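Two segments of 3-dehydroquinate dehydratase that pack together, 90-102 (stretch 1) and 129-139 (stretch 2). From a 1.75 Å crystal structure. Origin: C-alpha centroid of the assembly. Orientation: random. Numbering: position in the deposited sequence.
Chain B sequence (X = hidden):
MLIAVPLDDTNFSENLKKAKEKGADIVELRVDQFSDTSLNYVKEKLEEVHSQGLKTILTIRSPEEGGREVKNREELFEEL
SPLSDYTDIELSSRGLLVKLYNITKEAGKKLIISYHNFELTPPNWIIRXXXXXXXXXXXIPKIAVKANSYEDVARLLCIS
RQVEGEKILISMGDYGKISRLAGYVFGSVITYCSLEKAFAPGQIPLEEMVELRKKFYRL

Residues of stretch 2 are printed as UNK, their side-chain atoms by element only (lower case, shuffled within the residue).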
# COMPACT_ATOMS: atom_id res chain seq x y z
N GLU B 90 2.27 9.08 -4.85
CA GLU B 90 2.42 8.27 -3.65
C GLU B 90 3.67 7.40 -3.73
O GLU B 90 4.00 6.86 -4.79
CB GLU B 90 1.21 7.35 -3.44
CG GLU B 90 -0.15 8.03 -3.43
CD GLU B 90 -0.61 8.48 -4.81
OE1 GLU B 90 -0.16 7.88 -5.81
OE2 GLU B 90 -1.43 9.42 -4.88
N LEU B 91 4.36 7.25 -2.60
CA LEU B 91 5.55 6.42 -2.55
C LEU B 91 5.15 4.99 -2.92
O LEU B 91 5.93 4.25 -3.50
CB LEU B 91 6.16 6.43 -1.14
CG LEU B 91 7.35 5.51 -0.84
CD1 LEU B 91 8.53 5.87 -1.74
CD2 LEU B 91 7.74 5.65 0.62
N SER B 92 3.91 4.64 -2.58
CA SER B 92 3.39 3.30 -2.86
C SER B 92 3.17 3.01 -4.34
O SER B 92 3.02 1.85 -4.73
CB SER B 92 2.10 3.06 -2.07
OG SER B 92 1.11 4.02 -2.39
N SER B 93 3.15 4.05 -5.17
CA SER B 93 2.98 3.88 -6.62
C SER B 93 4.37 3.80 -7.23
O SER B 93 4.75 4.61 -8.08
CB SER B 93 2.21 5.07 -7.22
OG SER B 93 0.92 5.19 -6.65
N ARG B 94 5.14 2.81 -6.78
CA ARG B 94 6.51 2.60 -7.21
C ARG B 94 6.77 2.64 -8.71
O ARG B 94 7.80 3.15 -9.15
CB ARG B 94 7.02 1.27 -6.65
CG ARG B 94 6.96 1.18 -5.13
CD ARG B 94 8.09 1.96 -4.47
NE ARG B 94 7.98 1.93 -3.01
CZ ARG B 94 8.98 2.23 -2.18
NH1 ARG B 94 10.16 2.58 -2.66
NH2 ARG B 94 8.79 2.17 -0.87
N GLY B 95 5.83 2.10 -9.49
CA GLY B 95 6.00 2.07 -10.94
C GLY B 95 6.04 3.41 -11.66
O GLY B 95 6.46 3.48 -12.82
N LEU B 96 5.61 4.48 -10.99
CA LEU B 96 5.59 5.81 -11.60
C LEU B 96 6.67 6.74 -11.06
O LEU B 96 6.93 7.79 -11.66
CB LEU B 96 4.22 6.45 -11.38
CG LEU B 96 3.02 5.72 -11.99
CD1 LEU B 96 1.73 6.36 -11.51
CD2 LEU B 96 3.11 5.76 -13.51
N LEU B 97 7.31 6.36 -9.96
CA LEU B 97 8.34 7.19 -9.34
C LEU B 97 9.49 7.64 -10.24
O LEU B 97 9.70 8.85 -10.43
CB LEU B 97 8.90 6.49 -8.10
CG LEU B 97 7.92 6.16 -6.96
CD1 LEU B 97 8.66 5.47 -5.83
CD2 LEU B 97 7.25 7.43 -6.45
N VAL B 98 10.26 6.70 -10.77
CA VAL B 98 11.40 7.04 -11.62
C VAL B 98 10.93 7.88 -12.82
O VAL B 98 11.57 8.86 -13.19
CB VAL B 98 12.12 5.78 -12.15
CG1 VAL B 98 13.27 6.17 -13.06
CG2 VAL B 98 12.63 4.95 -10.97
N LYS B 99 9.82 7.46 -13.40
CA LYS B 99 9.22 8.13 -14.55
C LYS B 99 8.86 9.59 -14.25
O LYS B 99 9.25 10.50 -14.99
CB LYS B 99 7.98 7.35 -14.98
CG LYS B 99 7.16 7.97 -16.09
CD LYS B 99 6.01 7.04 -16.47
CE LYS B 99 5.03 7.72 -17.41
NZ LYS B 99 5.70 8.23 -18.64
N LEU B 100 8.12 9.82 -13.16
CA LEU B 100 7.72 11.17 -12.79
C LEU B 100 8.90 12.03 -12.35
O LEU B 100 8.86 13.26 -12.48
CB LEU B 100 6.66 11.11 -11.68
CG LEU B 100 5.19 11.07 -12.12
CD1 LEU B 100 5.00 10.07 -13.25
CD2 LEU B 100 4.31 10.71 -10.94
N TYR B 101 9.94 11.40 -11.83
CA TYR B 101 11.12 12.15 -11.41
C TYR B 101 11.82 12.70 -12.65
O TYR B 101 12.21 13.87 -12.70
CB TYR B 101 12.10 11.26 -10.64
CG TYR B 101 13.44 11.92 -10.45
CD1 TYR B 101 13.61 12.95 -9.52
CD2 TYR B 101 14.54 11.56 -11.23
CE1 TYR B 101 14.83 13.61 -9.38
CE2 TYR B 101 15.77 12.21 -11.11
CZ TYR B 101 15.90 13.23 -10.18
OH TYR B 101 17.11 13.89 -10.06
N ASN B 102 11.99 11.85 -13.66
CA ASN B 102 12.65 12.27 -14.90
C ASN B 102 11.87 13.38 -15.58
O ASN B 102 12.46 14.36 -16.05
CB ASN B 102 12.80 11.08 -15.86
CG ASN B 102 13.80 10.05 -15.36
OD1 ASN B 102 14.85 10.40 -14.82
ND2 ASN B 102 13.50 8.77 -15.58
N UNK B 129 11.94 5.51 7.06
CA UNK B 129 12.05 4.86 5.76
C UNK B 129 11.32 5.66 4.69
O UNK B 129 11.80 5.80 3.57
c UNK B 129 11.11 1.30 4.54
c UNK B 129 11.48 3.45 5.80
o UNK B 129 10.25 0.96 3.71
c UNK B 129 11.64 2.71 4.48
o UNK B 129 11.56 0.54 5.42
N UNK B 130 10.14 6.18 5.03
CA UNK B 130 9.36 6.97 4.09
C UNK B 130 10.17 8.19 3.67
O UNK B 130 10.23 8.55 2.50
c UNK B 130 7.35 8.48 3.83
c UNK B 130 7.10 6.23 4.88
c UNK B 130 8.02 7.43 4.71
N UNK B 131 10.80 8.84 4.65
CA UNK B 131 11.61 10.01 4.37
C UNK B 131 12.82 9.66 3.51
O UNK B 131 13.11 10.34 2.52
c UNK B 131 10.94 11.20 6.54
c UNK B 131 10.24 12.34 5.81
c UNK B 131 12.07 10.65 5.68
c UNK B 131 11.50 11.67 7.88
N UNK B 132 13.53 8.61 3.89
CA UNK B 132 14.70 8.21 3.13
C UNK B 132 14.38 7.78 1.71
O UNK B 132 15.13 8.11 0.78
c UNK B 132 15.47 7.11 3.87
c UNK B 132 17.70 6.91 8.18
c UNK B 132 17.03 6.66 5.82
n UNK B 132 17.72 7.32 6.92
n UNK B 132 18.35 7.61 9.12
n UNK B 132 17.03 5.82 8.52
c UNK B 132 16.22 7.68 5.06
N UNK B 133 13.28 7.06 1.53
CA UNK B 133 12.90 6.62 0.19
C UNK B 133 12.52 7.82 -0.66
O UNK B 133 12.85 7.89 -1.85
o UNK B 133 14.24 3.47 0.03
o UNK B 133 12.50 3.04 -1.23
c UNK B 133 13.02 3.54 -0.21
c UNK B 133 12.13 4.27 0.77
c UNK B 133 11.73 5.64 0.26
N UNK B 134 11.84 8.78 -0.05
CA UNK B 134 11.46 9.98 -0.78
C UNK B 134 12.68 10.68 -1.35
O UNK B 134 12.68 11.12 -2.50
N UNK B 135 13.74 10.80 -0.54
CA UNK B 135 14.96 11.46 -0.99
C UNK B 135 15.69 10.60 -2.01
O UNK B 135 16.30 11.12 -2.94
c UNK B 135 14.40 14.99 1.56
c UNK B 135 14.71 13.47 3.40
c UNK B 135 15.23 12.52 2.52
c UNK B 135 14.30 14.70 2.91
c UNK B 135 15.88 11.75 0.20
o UNK B 135 13.78 15.64 3.77
c UNK B 135 15.33 12.78 1.15
c UNK B 135 14.91 14.03 0.69
N UNK B 136 15.62 9.29 -1.83
CA UNK B 136 16.27 8.35 -2.74
C UNK B 136 15.67 8.43 -4.14
O UNK B 136 16.38 8.24 -5.13
c UNK B 136 16.15 6.92 -2.18
c UNK B 136 16.72 4.48 -2.38
n UNK B 136 15.93 1.57 -4.48
n UNK B 136 14.54 2.89 -3.21
n UNK B 136 16.80 3.33 -3.28
c UNK B 136 16.61 5.82 -3.12
c UNK B 136 15.75 2.60 -3.65
N UNK B 137 14.38 8.71 -4.23
CA UNK B 137 13.71 8.82 -5.53
C UNK B 137 13.72 10.25 -6.05
O UNK B 137 13.04 10.57 -7.04
c UNK B 137 12.16 4.69 -6.66
c UNK B 137 11.97 4.00 -5.47
c UNK B 137 12.27 8.30 -5.44
c UNK B 137 12.25 6.08 -6.65
o UNK B 137 11.87 2.63 -5.47
c UNK B 137 12.15 6.80 -5.46
c UNK B 137 11.87 4.70 -4.28
c UNK B 137 11.96 6.08 -4.28
N UNK B 138 14.48 11.11 -5.38
CA UNK B 138 14.62 12.49 -5.80
C UNK B 138 13.46 13.45 -5.57
O UNK B 138 13.33 14.45 -6.27
N UNK B 139 12.61 13.17 -4.59
CA UNK B 139 11.49 14.06 -4.35
C UNK B 139 11.47 14.64 -2.95
O UNK B 139 12.36 14.37 -2.14

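Position 129 lies on a helix that begins earlier in the chain. Its side chain has three carbons in a row, the third carrying two oxygens, and makes no close contact with stretch 1; a carboxylate on a two-carbon arm makes it E129. Position 130 has three carbons, one bearing the other two, the compact fork of valine. V130 packs against L91: L91 CD2 is 4.1 Å from V130 CA and 4.3 Å from V130 CG1. Four carbons forked at the second identify position 131 as L131, which points away from stretch 1. Position 132 carries three carbons, a nitrogen, and a carbon with two more nitrogens, a guanidinium out of reach of stretch 1, and is R132.

At position 133, three carbons end in two oxygens, one of them beside the guanidinium of R94, and CB packs against L91. This is E133. R94 NH1 donates to E133 OE1 at 2.8 Å with an angle of 166°, a nearly straight hydrogen bond within a salt bridge, while L91 CD1 lies 3.8 Å from E133 CB. Position 134 has no side-chain atoms and is G134; its CA is 7.1 Å from L91 CA. Position 135 has one carbon and a six-carbon ring bearing an oxygen, remote from stretch 1: Y135. Position 136 has three carbons, a nitrogen, and a carbon with two more nitrogens, its end near R94; it is R136. Its NH1 lies 2.8 Å from E133 OE1 in a second salt bridge, so the carboxylate offsets the like charges of R94 NH1 and R136 NH1, 4.4 Å apart.

Position 137, the first to leave helical geometry, has one carbon and a six-carbon ring bearing an oxygen, set against L91, R94, L97 and V98. It is Y137. L97 CD1 sits over one ring face, 3.6 Å from Y137 CZ, in a CH-pi contact almost along the ring normal. V98 CG2 approaches the edge, 4.3 Å from Y137 CE1, and R94 NH1 gives a weak hydrogen bond to Y137 OH at 3.3 Å. Position 138 has no side chain, and its positive phi suits glycine; an ideal CB would clash with Y101 CE1, which lies 3.6 Å from the carbonyl O of G138. Position 139, also bare, is G139, whose N bonds to G134 O at 2.9 Å.

The contact thus centres on Y137, which has the largest area covered by the other stretch. L91 fills the apolar space beside the helix, R94 links E133 and Y137 through one nitrogen, and the bare G138 lets Y101 come close to the backbone where the helix has ended.

Stretch 2, residues 129-139: EVLREGYRYGG
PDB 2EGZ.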